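Local coordinates for protein histidine kinase (Synechocystis sp., PDB 5DFY) that senses light through a covalently bound phycocyanobilin in this cyanobacteriochrome GAF domain and, as a whole protein, probably acts as a phosphorelay histidine kinase, at residues S59-V62 / R63-S67; L184-Q187 / I188-L192; A195-Q198 / A199-A203. One frame throughout, in Å; residues are numbered along the deposited sequence.

Contact 1: S59-V62 / R63-S67; sequences SDEV and RHLLS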
# COMPACT_ATOMS: atom_id res chain seq x y z
N SER A 59 -3.20 -3.84 18.27
CA SER A 59 -3.88 -3.07 19.31
C SER A 59 -3.20 -3.29 20.65
O SER A 59 -2.98 -2.36 21.42
CB SER A 59 -5.36 -3.46 19.41
OG SER A 59 -6.06 -3.17 18.20
N ASP A 60 -2.87 -4.56 20.94
CA ASP A 60 -2.18 -4.89 22.18
C ASP A 60 -0.78 -4.29 22.20
O ASP A 60 -0.30 -3.84 23.25
CB ASP A 60 -2.06 -6.41 22.37
CG ASP A 60 -3.39 -7.10 22.69
OD1 ASP A 60 -4.40 -6.42 23.01
OD2 ASP A 60 -3.41 -8.35 22.64
N GLU A 61 -0.11 -4.27 21.05
CA GLU A 61 1.21 -3.66 20.95
C GLU A 61 1.16 -2.16 21.27
O GLU A 61 1.97 -1.67 22.05
CB GLU A 61 1.80 -3.92 19.55
CG GLU A 61 3.14 -3.23 19.29
CD GLU A 61 3.64 -3.41 17.85
OE1 GLU A 61 2.82 -3.38 16.90
OE2 GLU A 61 4.86 -3.57 17.67
N VAL A 62 0.18 -1.46 20.70
CA VAL A 62 0.02 -0.04 20.98
C VAL A 62 -0.19 0.19 22.47
O VAL A 62 0.43 1.06 23.07
CB VAL A 62 -1.14 0.57 20.18
CG1 VAL A 62 -1.40 2.00 20.61
CG2 VAL A 62 -0.84 0.47 18.69
N ARG A 63 -1.08 -0.59 23.06
CA ARG A 63 -1.46 -0.35 24.45
C ARG A 63 -0.24 -0.59 25.33
O ARG A 63 -0.00 0.15 26.28
CB ARG A 63 -2.62 -1.25 24.88
CG ARG A 63 -3.11 -0.88 26.29
CD ARG A 63 -4.51 -1.41 26.57
NE ARG A 63 -4.60 -2.87 26.58
CZ ARG A 63 -4.29 -3.65 27.62
NH1 ARG A 63 -3.83 -3.12 28.75
NH2 ARG A 63 -4.45 -4.96 27.52
N HIS A 64 0.52 -1.62 24.98
CA HIS A 64 1.77 -1.97 25.65
C HIS A 64 2.83 -0.86 25.49
O HIS A 64 3.40 -0.40 26.48
CB HIS A 64 2.26 -3.31 25.11
CG HIS A 64 3.48 -3.84 25.80
ND1 HIS A 64 4.62 -4.20 25.13
CD2 HIS A 64 3.72 -4.08 27.11
CE1 HIS A 64 5.52 -4.63 25.99
NE2 HIS A 64 5.00 -4.57 27.20
N LEU A 65 3.07 -0.42 24.27
CA LEU A 65 4.13 0.56 24.03
C LEU A 65 3.83 1.94 24.57
O LEU A 65 4.74 2.63 25.04
CB LEU A 65 4.44 0.68 22.54
CG LEU A 65 5.04 -0.57 21.91
CD1 LEU A 65 5.18 -0.36 20.40
CD2 LEU A 65 6.40 -0.88 22.51
N LEU A 66 2.57 2.38 24.46
CA LEU A 66 2.18 3.70 24.91
C LEU A 66 1.69 3.74 26.35
O LEU A 66 1.51 4.80 26.90
CB LEU A 66 1.09 4.28 24.02
CG LEU A 66 1.48 4.58 22.58
CD1 LEU A 66 0.31 5.20 21.83
CD2 LEU A 66 2.69 5.50 22.55
N SER A 67 1.47 2.58 26.95
CA SER A 67 0.91 2.56 28.29
C SER A 67 -0.36 3.41 28.37
O SER A 67 -0.55 4.16 29.32
CB SER A 67 1.93 3.05 29.32
OG SER A 67 3.02 2.18 29.39
O HOH W 1 -5.53 -6.89 25.61

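Contact 2: L184-Q187 / I188-L192; sequences LLHQ and IANQL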
# COMPACT_ATOMS: atom_id res chain seq x y z
N LEU A 184 5.41 7.49 16.35
CA LEU A 184 5.41 6.05 16.49
C LEU A 184 4.06 5.46 16.10
O LEU A 184 3.98 4.50 15.34
CB LEU A 184 5.76 5.65 17.94
CG LEU A 184 5.61 4.16 18.23
CD1 LEU A 184 6.57 3.30 17.42
CD2 LEU A 184 5.82 3.95 19.72
N LEU A 185 2.98 6.03 16.62
CA LEU A 185 1.66 5.46 16.32
C LEU A 185 1.36 5.59 14.83
O LEU A 185 0.76 4.70 14.23
CB LEU A 185 0.57 6.13 17.16
CG LEU A 185 -0.78 5.41 17.09
CD1 LEU A 185 -0.66 3.99 17.58
CD2 LEU A 185 -1.80 6.16 17.91
N HIS A 186 1.80 6.69 14.24
CA HIS A 186 1.64 6.90 12.80
C HIS A 186 2.26 5.73 12.02
O HIS A 186 1.65 5.21 11.08
CB HIS A 186 2.29 8.23 12.38
CG HIS A 186 2.06 8.59 10.94
ND1 HIS A 186 1.13 9.52 10.55
CD2 HIS A 186 2.64 8.13 9.81
CE1 HIS A 186 1.12 9.59 9.22
NE2 HIS A 186 2.04 8.78 8.75
N GLN A 187 3.46 5.30 12.42
CA GLN A 187 4.10 4.18 11.73
C GLN A 187 3.47 2.83 12.06
O GLN A 187 3.40 1.95 11.19
CB GLN A 187 5.59 4.13 12.05
CG GLN A 187 6.39 5.31 11.48
CD GLN A 187 6.13 5.53 10.00
OE1 GLN A 187 6.00 4.58 9.22
NE2 GLN A 187 6.00 6.79 9.61
N ILE A 188 3.04 2.63 13.30
CA ILE A 188 2.34 1.39 13.64
C ILE A 188 1.09 1.26 12.76
O ILE A 188 0.76 0.17 12.26
CB ILE A 188 1.97 1.35 15.15
CG1 ILE A 188 3.24 1.21 15.96
CG2 ILE A 188 1.01 0.18 15.45
CD1 ILE A 188 3.05 1.32 17.44
N ALA A 189 0.40 2.36 12.53
CA ALA A 189 -0.77 2.32 11.67
C ALA A 189 -0.39 2.05 10.20
O ALA A 189 -1.06 1.29 9.53
CB ALA A 189 -1.57 3.63 11.78
N ASN A 190 0.70 2.65 9.73
CA ASN A 190 1.19 2.33 8.38
C ASN A 190 1.43 0.82 8.24
O ASN A 190 1.06 0.21 7.25
CB ASN A 190 2.49 3.05 8.06
CG ASN A 190 2.33 4.54 7.79
OD1 ASN A 190 1.23 5.04 7.52
ND2 ASN A 190 3.44 5.26 7.86
N GLN A 191 2.06 0.24 9.25
CA GLN A 191 2.39 -1.19 9.22
C GLN A 191 1.13 -2.04 9.27
O GLN A 191 1.02 -3.07 8.60
CB GLN A 191 3.30 -1.56 10.40
CG GLN A 191 3.61 -3.06 10.48
CD GLN A 191 4.23 -3.59 9.19
OE1 GLN A 191 3.64 -4.40 8.45
NE2 GLN A 191 5.43 -3.11 8.90
N LEU A 192 0.15 -1.61 10.06
CA LEU A 192 -1.13 -2.30 10.12
C LEU A 192 -1.79 -2.32 8.75
O LEU A 192 -2.32 -3.34 8.30
CB LEU A 192 -2.06 -1.64 11.14
CG LEU A 192 -3.51 -2.13 11.12
CD1 LEU A 192 -3.61 -3.62 11.46
CD2 LEU A 192 -4.30 -1.29 12.13

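Contact 3: A195-Q198 / A199-A203; sequences AVYQ and AQLLA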
# COMPACT_ATOMS: atom_id res chain seq x y z
N ALA A 195 -0.18 -4.76 6.51
CA ALA A 195 -0.55 -6.13 6.88
C ALA A 195 -1.94 -6.47 6.38
O ALA A 195 -2.19 -7.57 5.92
CB ALA A 195 -0.48 -6.31 8.39
N VAL A 196 -2.88 -5.53 6.50
CA VAL A 196 -4.23 -5.76 6.01
C VAL A 196 -4.21 -5.97 4.49
O VAL A 196 -4.82 -6.90 3.99
CB VAL A 196 -5.18 -4.61 6.40
CG1 VAL A 196 -6.51 -4.74 5.73
CG2 VAL A 196 -5.36 -4.60 7.93
N TYR A 197 -3.48 -5.13 3.77
CA TYR A 197 -3.50 -5.26 2.32
C TYR A 197 -2.84 -6.57 1.88
O TYR A 197 -3.35 -7.24 0.99
CB TYR A 197 -2.82 -4.05 1.65
CG TYR A 197 -3.07 -3.96 0.16
CD1 TYR A 197 -4.33 -4.18 -0.37
CD2 TYR A 197 -2.07 -3.61 -0.69
CE1 TYR A 197 -4.56 -4.10 -1.72
CE2 TYR A 197 -2.29 -3.51 -2.05
CZ TYR A 197 -3.54 -3.75 -2.56
OH TYR A 197 -3.76 -3.66 -3.91
N GLN A 198 -1.73 -6.92 2.53
CA GLN A 198 -1.04 -8.18 2.24
C GLN A 198 -1.99 -9.36 2.44
O GLN A 198 -2.05 -10.28 1.62
CB GLN A 198 0.20 -8.30 3.12
CG GLN A 198 0.95 -9.62 2.98
CD GLN A 198 1.51 -9.81 1.58
OE1 GLN A 198 0.89 -10.44 0.71
NE2 GLN A 198 2.70 -9.26 1.37
N ALA A 199 -2.77 -9.31 3.51
CA ALA A 199 -3.71 -10.39 3.82
C ALA A 199 -4.78 -10.47 2.74
O ALA A 199 -5.18 -11.55 2.33
CB ALA A 199 -4.34 -10.19 5.18
N GLN A 200 -5.24 -9.31 2.27
CA GLN A 200 -6.26 -9.29 1.23
C GLN A 200 -5.71 -9.87 -0.06
O GLN A 200 -6.38 -10.65 -0.74
CB GLN A 200 -6.77 -7.86 0.98
CG GLN A 200 -7.50 -7.22 2.15
CD GLN A 200 -7.90 -5.78 1.86
OE1 GLN A 200 -7.45 -5.20 0.88
NE2 GLN A 200 -8.76 -5.22 2.70
N LEU A 201 -4.49 -9.50 -0.42
CA LEU A 201 -3.89 -9.97 -1.66
C LEU A 201 -3.80 -11.49 -1.65
O LEU A 201 -4.03 -12.13 -2.67
CB LEU A 201 -2.50 -9.38 -1.87
CG LEU A 201 -2.41 -7.89 -2.17
CD1 LEU A 201 -0.96 -7.47 -2.34
CD2 LEU A 201 -3.21 -7.53 -3.41
N LEU A 202 -3.44 -12.07 -0.51
CA LEU A 202 -3.32 -13.51 -0.42
C LEU A 202 -4.68 -14.20 -0.34
O LEU A 202 -4.89 -15.23 -0.98
CB LEU A 202 -2.46 -13.90 0.79
CG LEU A 202 -1.01 -13.41 0.72
CD1 LEU A 202 -0.26 -13.80 1.98
CD2 LEU A 202 -0.26 -13.91 -0.54
N ALA A 203 -5.61 -13.63 0.40
CA ALA A 203 -6.90 -14.27 0.60
C ALA A 203 -7.75 -14.30 -0.66
O ALA A 203 -8.49 -15.26 -0.89
CB ALA A 203 -7.67 -13.57 1.71

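Contact 1: S59-V62 / R63-S67
With CG1 of Val-62 anti to its own nitrogen (chi1 173°) and CG of Leu-66, one helical turn on, anti to the carbonyl carbon (chi1 -66°), the two side chains run side by side in the same direction, and Val-62 CG1 rests 3.8 Å from Leu-66 CD1. Glu-61 and Leu-65 repeat the pattern on the more exposed flank. Here the aliphatic part of the glutamate does the touching, its CG lying 3.7 Å from CD1 of Leu-65, while the chain continues extended toward its carboxylate. Leu-65 also lays its CG against the carbonyl oxygen of Glu-61, the same oxygen that accepts the backbone N-H of Leu-65 at 2.8 Å from N.

On another flank the link is polar and indirect. A water donates to Asp-60 OD1 and accepts from Arg-63 NH2, 2.9 Å from each of these two atoms, and it sits in the guanidinium plane at its edge. The opposite charges stay apart, with 4.7 Å between Asp-60 OD1 and Arg-63 NH2, so the water bridges what is not a direct salt bridge. Ser-88 OG adds a second tie, hydrogen-bonded to both Asp-60 OD1 and Arg-63 NE.

Ser-67 is the first residue to leave helical phi/psi, taking positive phi. The last turns of helix 50-66 lie on the sheet beside helix 179-203: Val-62 and Arg-63 touch Val-71 of strand 70-76, while Val-62 and Leu-65 pack against Ile-188 of that neighbouring helix.

Contact 2: L184-Q187 / I188-L192
Asn-190 donates from ND2 to OE1 of Gln-187, the one side-chain hydrogen bond joining the two halves of this helical stretch, 3.0 Å between those atoms. Its geometry is far from ideal. The C=O...N angle is only 102°, and the donor stands above the glutamine carbonyl plane, well away from a lone pair, with the two amide planes turned 71° apart. Gln-187 reaches this position because its chain folds back at chi2 (-51°), which brings the amide round to its neighbour one turn on.

The same asparagine amide lies obliquely beside the imidazole of His-186. ND2 comes within 3.6 Å of CD2 of the ring, and ring and amide planes are almost perpendicular. Asn-190 thus touches both Gln-187 and His-186, three and four residues back. Its CG also sits 3.4 Å from the carbonyl oxygen of His-186, which accepts the backbone N-H of Asn-190.

The apolar side is carried by Ile-188. Its CD1 extends back to Leu-184, 3.9 Å from CG of that leucine, while Ile-188 CG1 lies against the Leu-184 carbonyl oxygen that its own N-H uses. Leu-185 makes a looser approach, CD1 to Ile-188 CB at 4.4 Å.

Regular backbone bonds, each from a residue to the one four earlier, fix the spacing of these side chains. Beyond them, Phe-205 of the second subunit packs on Leu-184 and Gln-187, and Leu-201 of that subunit on Asn-190. Toward the domain interior, Leu-185 and Ala-189 sit on strands 150-158 and 161-170 of the GAF sheet, and Ile-188 reaches Leu-166 and also Thr-58 and Val-62 of helix 50-66.

Contact 3: A195-Q198 / A199-A203
Tyr-197 presents one ring face to Leu-201 and an edge to Gln-200, an arrangement of side chains three and four residues apart on the C-terminal helix 179-203 of this GAF domain. The leucine makes a CH-pi contact: its CG stands 4.2 Å from the ring centroid and only 7° off the normal, almost directly above the centre. From there CD2 spreads toward the phenol end, 3.9 Å from Tyr-197 CZ, and CD1 toward CE2. At the rim, Gln-200 OE1 lies in the ring plane beside CD1 of the tyrosine at 3.5 Å, an approach in which the carbonyl oxygen meets the ring's C-H edge. Ring and amide planes stand 78° apart.

The tyrosine CG anti to its nitrogen (chi1 -167°) and the leucine CG anti to the carbonyl carbon bring the ring and the branched tip together. Replacing Tyr-197 by an alanine would probably leave Leu-201 without the flat surface beneath its branch and set the Gln-200 amide freer to turn.

The Gln-200 amide nitrogen meets Val-196 CG1. The Tyr-197 side chain also packs on Val-158 of strand 150-158 and on Val-194 of the second subunit, placing this surface patch at the junction between sheet and dimer interface. Gln-198 is hydrogen-bonded through OE1 to Gln-191 NE2 of the second subunit. That same oxygen has an apolar neighbour one turn further along its own helix, with Gln-198 OE1 3.5 Å from Leu-202 CG.

In the fold
From the N terminus, contact 1 comes first, at the end of helix 50-66; the chain then builds the antiparallel sheet and the phycocyanobilin pocket before contacts 2 and 3 follow along helix 179-203. Each is a single turn-to-turn contact within a continuous helix, so none closes a long loop, and the three lie in series without nesting or crossing. Contacts 1 and 2 nevertheless meet in space, where Val-62 CG2 packs 3.7 Å from Leu-185 CD1, joining the first and last helices against the sheet. Contact 3, centred about 17 Å from the centre of contact 2, leaves contact 1 untouched; contacts 2 and 3 share the interface with the second subunit.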